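Local structure of sporozoite microneme protein essential for cell traversal (Plasmodium berghei, 4U5A) at residues A[27-32]-A[60-65]. The protein is a microneme protein of the malaria sporozoite, built as a four-helix bundle, that is essential for the parasite's traversal of host cells. Sequence-based numbering, arbitrary orientation.
Sequences ATKQTI and VPEEKL
The carbonyl oxygen of Ala27 is gripped twice within its own helix: Thr31 N gives the usual backbone bond, and Thr31 OG1 adds a second, 3.1 Å from Ala27 O. The hydroxyl sits above the carbonyl plane, 38° out of it. Thr28, three residues earlier, does the same, its OG1 bonding to the carbonyl of Asp24, so a buried hydroxyl is satisfied inside helix 10-39 and its methyl is left for packing. Segment 60-65, on helix 59-84, runs antiparallel to 27-32 at 169°, the two short axes approaching to 10.0 Å, and Leu65 and Lys29 share most of the interface. Leu65 CD1 meets Ile32 CD1 tip to tip at 3.7 Å, while the Thr28 side chain crosses Leu65 nearly perpendicularly, its CG2 3.8 Å from Leu65 CD1. On the other flank, Lys29 and Leu65 run alongside one another, pointing opposite ways, with Lys29 CG 3.5 Å from Leu65 CD1. Beyond this, the lysine chain bends at chi3 (-77°) and crosses Glu62, where Lys29 CD lies 3.7 Å from Glu62 CG. Lys29 NZ is hydrogen-bonded to Asn66 and stays 4.1 Å from Glu62 OE2, too far for a salt bridge. Leu109 and Ile113 of helix 88-126 continue the apolar layer, as expected inside a four-helix bundle. No hydrogen bond joins the two segments; they meet through apolar packing, and the opposite charges at its margin probably contribute only a modest electrostatic attraction.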
loop_
_atom_site.group_PDB
_atom_site.type_symbol
_atom_site.label_atom_id
_atom_site.label_comp_id
_atom_site.label_asym_id
_atom_site.label_seq_id
_atom_site.Cartn_x
_atom_site.Cartn_y
_atom_site.Cartn_z
ATOM N N ALA A 27 -7.317 0.935 6.168
ATOM C CA ALA A 27 -7.804 1.836 5.130
ATOM C C ALA A 27 -7.030 1.638 3.822
ATOM O O ALA A 27 -7.625 1.528 2.740
ATOM C CB ALA A 27 -7.706 3.282 5.596
ATOM N N THR A 28 -5.705 1.595 3.928
ATOM C CA THR A 28 -4.848 1.311 2.777
ATOM C C THR A 28 -5.213 -0.024 2.125
ATOM O O THR A 28 -5.305 -0.134 0.892
ATOM C CB THR A 28 -3.364 1.284 3.183
ATOM O OG1 THR A 28 -2.989 2.557 3.724
ATOM C CG2 THR A 28 -2.487 0.967 1.984
ATOM N N LYS A 29 -5.432 -1.032 2.968
ATOM C CA LYS A 29 -5.810 -2.363 2.515
ATOM C C LYS A 29 -7.083 -2.290 1.691
ATOM O O LYS A 29 -7.166 -2.879 0.612
ATOM C CB LYS A 29 -6.001 -3.318 3.699
ATOM C CG LYS A 29 -4.705 -3.749 4.375
ATOM C CD LYS A 29 -4.872 -5.054 5.146
ATOM C CE LYS A 29 -5.576 -4.859 6.475
ATOM N NZ LYS A 29 -5.791 -6.171 7.153
ATOM N N GLN A 30 -8.069 -1.556 2.197
ATOM C CA GLN A 30 -9.328 -1.399 1.482
ATOM C C GLN A 30 -9.125 -0.678 0.151
ATOM O O GLN A 30 -9.740 -1.039 -0.851
ATOM C CB GLN A 30 -10.353 -0.657 2.347
ATOM C CG GLN A 30 -11.726 -0.521 1.702
ATOM C CD GLN A 30 -12.293 -1.849 1.224
ATOM O OE1 GLN A 30 -12.795 -1.953 0.103
ATOM N NE2 GLN A 30 -12.220 -2.868 2.072
ATOM N N THR A 31 -8.260 0.332 0.138
ATOM C CA THR A 31 -7.963 1.048 -1.101
ATOM C C THR A 31 -7.400 0.108 -2.175
ATOM O O THR A 31 -7.873 0.095 -3.320
ATOM C CB THR A 31 -6.974 2.205 -0.860
ATOM O OG1 THR A 31 -7.533 3.129 0.083
ATOM C CG2 THR A 31 -6.678 2.931 -2.163
ATOM N N ILE A 32 -6.391 -0.679 -1.802
ATOM C CA ILE A 32 -5.763 -1.611 -2.744
ATOM C C ILE A 32 -6.750 -2.700 -3.193
ATOM O O ILE A 32 -6.780 -3.099 -4.373
ATOM C CB ILE A 32 -4.503 -2.250 -2.134
ATOM C CG1 ILE A 32 -3.521 -1.157 -1.700
ATOM C CG2 ILE A 32 -3.840 -3.190 -3.127
ATOM C CD1 ILE A 32 -2.252 -1.685 -1.060
ATOM N N VAL A 60 -1.894 -11.406 -1.613
ATOM C CA VAL A 60 -0.528 -11.167 -1.161
ATOM C C VAL A 60 -0.309 -9.734 -0.633
ATOM O O VAL A 60 0.302 -9.570 0.422
ATOM C CB VAL A 60 0.492 -11.483 -2.281
ATOM C CG1 VAL A 60 1.918 -11.316 -1.781
ATOM C CG2 VAL A 60 0.286 -12.895 -2.783
ATOM N N PRO A 61 -0.808 -8.698 -1.344
ATOM C CA PRO A 61 -0.611 -7.354 -0.789
ATOM C C PRO A 61 -1.263 -7.172 0.578
ATOM O O PRO A 61 -0.723 -6.433 1.399
ATOM C CB PRO A 61 -1.274 -6.443 -1.830
ATOM C CG PRO A 61 -1.183 -7.201 -3.094
ATOM C CD PRO A 61 -1.386 -8.632 -2.700
ATOM N N GLU A 62 -2.385 -7.846 0.825
ATOM C CA GLU A 62 -3.050 -7.764 2.124
ATOM C C GLU A 62 -2.179 -8.388 3.197
ATOM O O GLU A 62 -2.106 -7.889 4.318
ATOM C CB GLU A 62 -4.427 -8.450 2.095
ATOM C CG GLU A 62 -5.214 -8.270 3.397
ATOM C CD GLU A 62 -6.547 -8.983 3.411
ATOM O OE1 GLU A 62 -6.890 -9.630 2.398
ATOM O OE2 GLU A 62 -7.260 -8.889 4.437
ATOM N N GLU A 63 -1.507 -9.477 2.843
ATOM C CA GLU A 63 -0.621 -10.142 3.777
ATOM C C GLU A 63 0.552 -9.251 4.164
ATOM O O GLU A 63 0.938 -9.202 5.331
ATOM C CB GLU A 63 -0.119 -11.463 3.194
ATOM C CG GLU A 63 -1.205 -12.527 3.036
ATOM C CD GLU A 63 -0.693 -13.800 2.382
ATOM O OE1 GLU A 63 0.275 -13.716 1.597
ATOM O OE2 GLU A 63 -1.255 -14.883 2.657
ATOM N N LYS A 64 1.093 -8.529 3.189
ATOM C CA LYS A 64 2.224 -7.642 3.429
ATOM C C LYS A 64 1.851 -6.487 4.351
ATOM O O LYS A 64 2.657 -6.045 5.166
ATOM C CB LYS A 64 2.760 -7.097 2.105
ATOM C CG LYS A 64 3.334 -8.149 1.172
ATOM C CD LYS A 64 4.631 -8.712 1.731
ATOM C CE LYS A 64 5.190 -9.816 0.850
ATOM N NZ LYS A 64 6.483 -10.320 1.386
ATOM N N LEU A 65 0.623 -6.006 4.221
ATOM C CA LEU A 65 0.162 -4.899 5.043
ATOM C C LEU A 65 -0.192 -5.398 6.443
ATOM O O LEU A 65 -0.089 -4.657 7.418
ATOM C CB LEU A 65 -1.035 -4.207 4.383
ATOM C CG LEU A 65 -0.687 -3.496 3.069
ATOM C CD1 LEU A 65 -1.870 -2.735 2.505
ATOM C CD2 LEU A 65 0.496 -2.568 3.253
#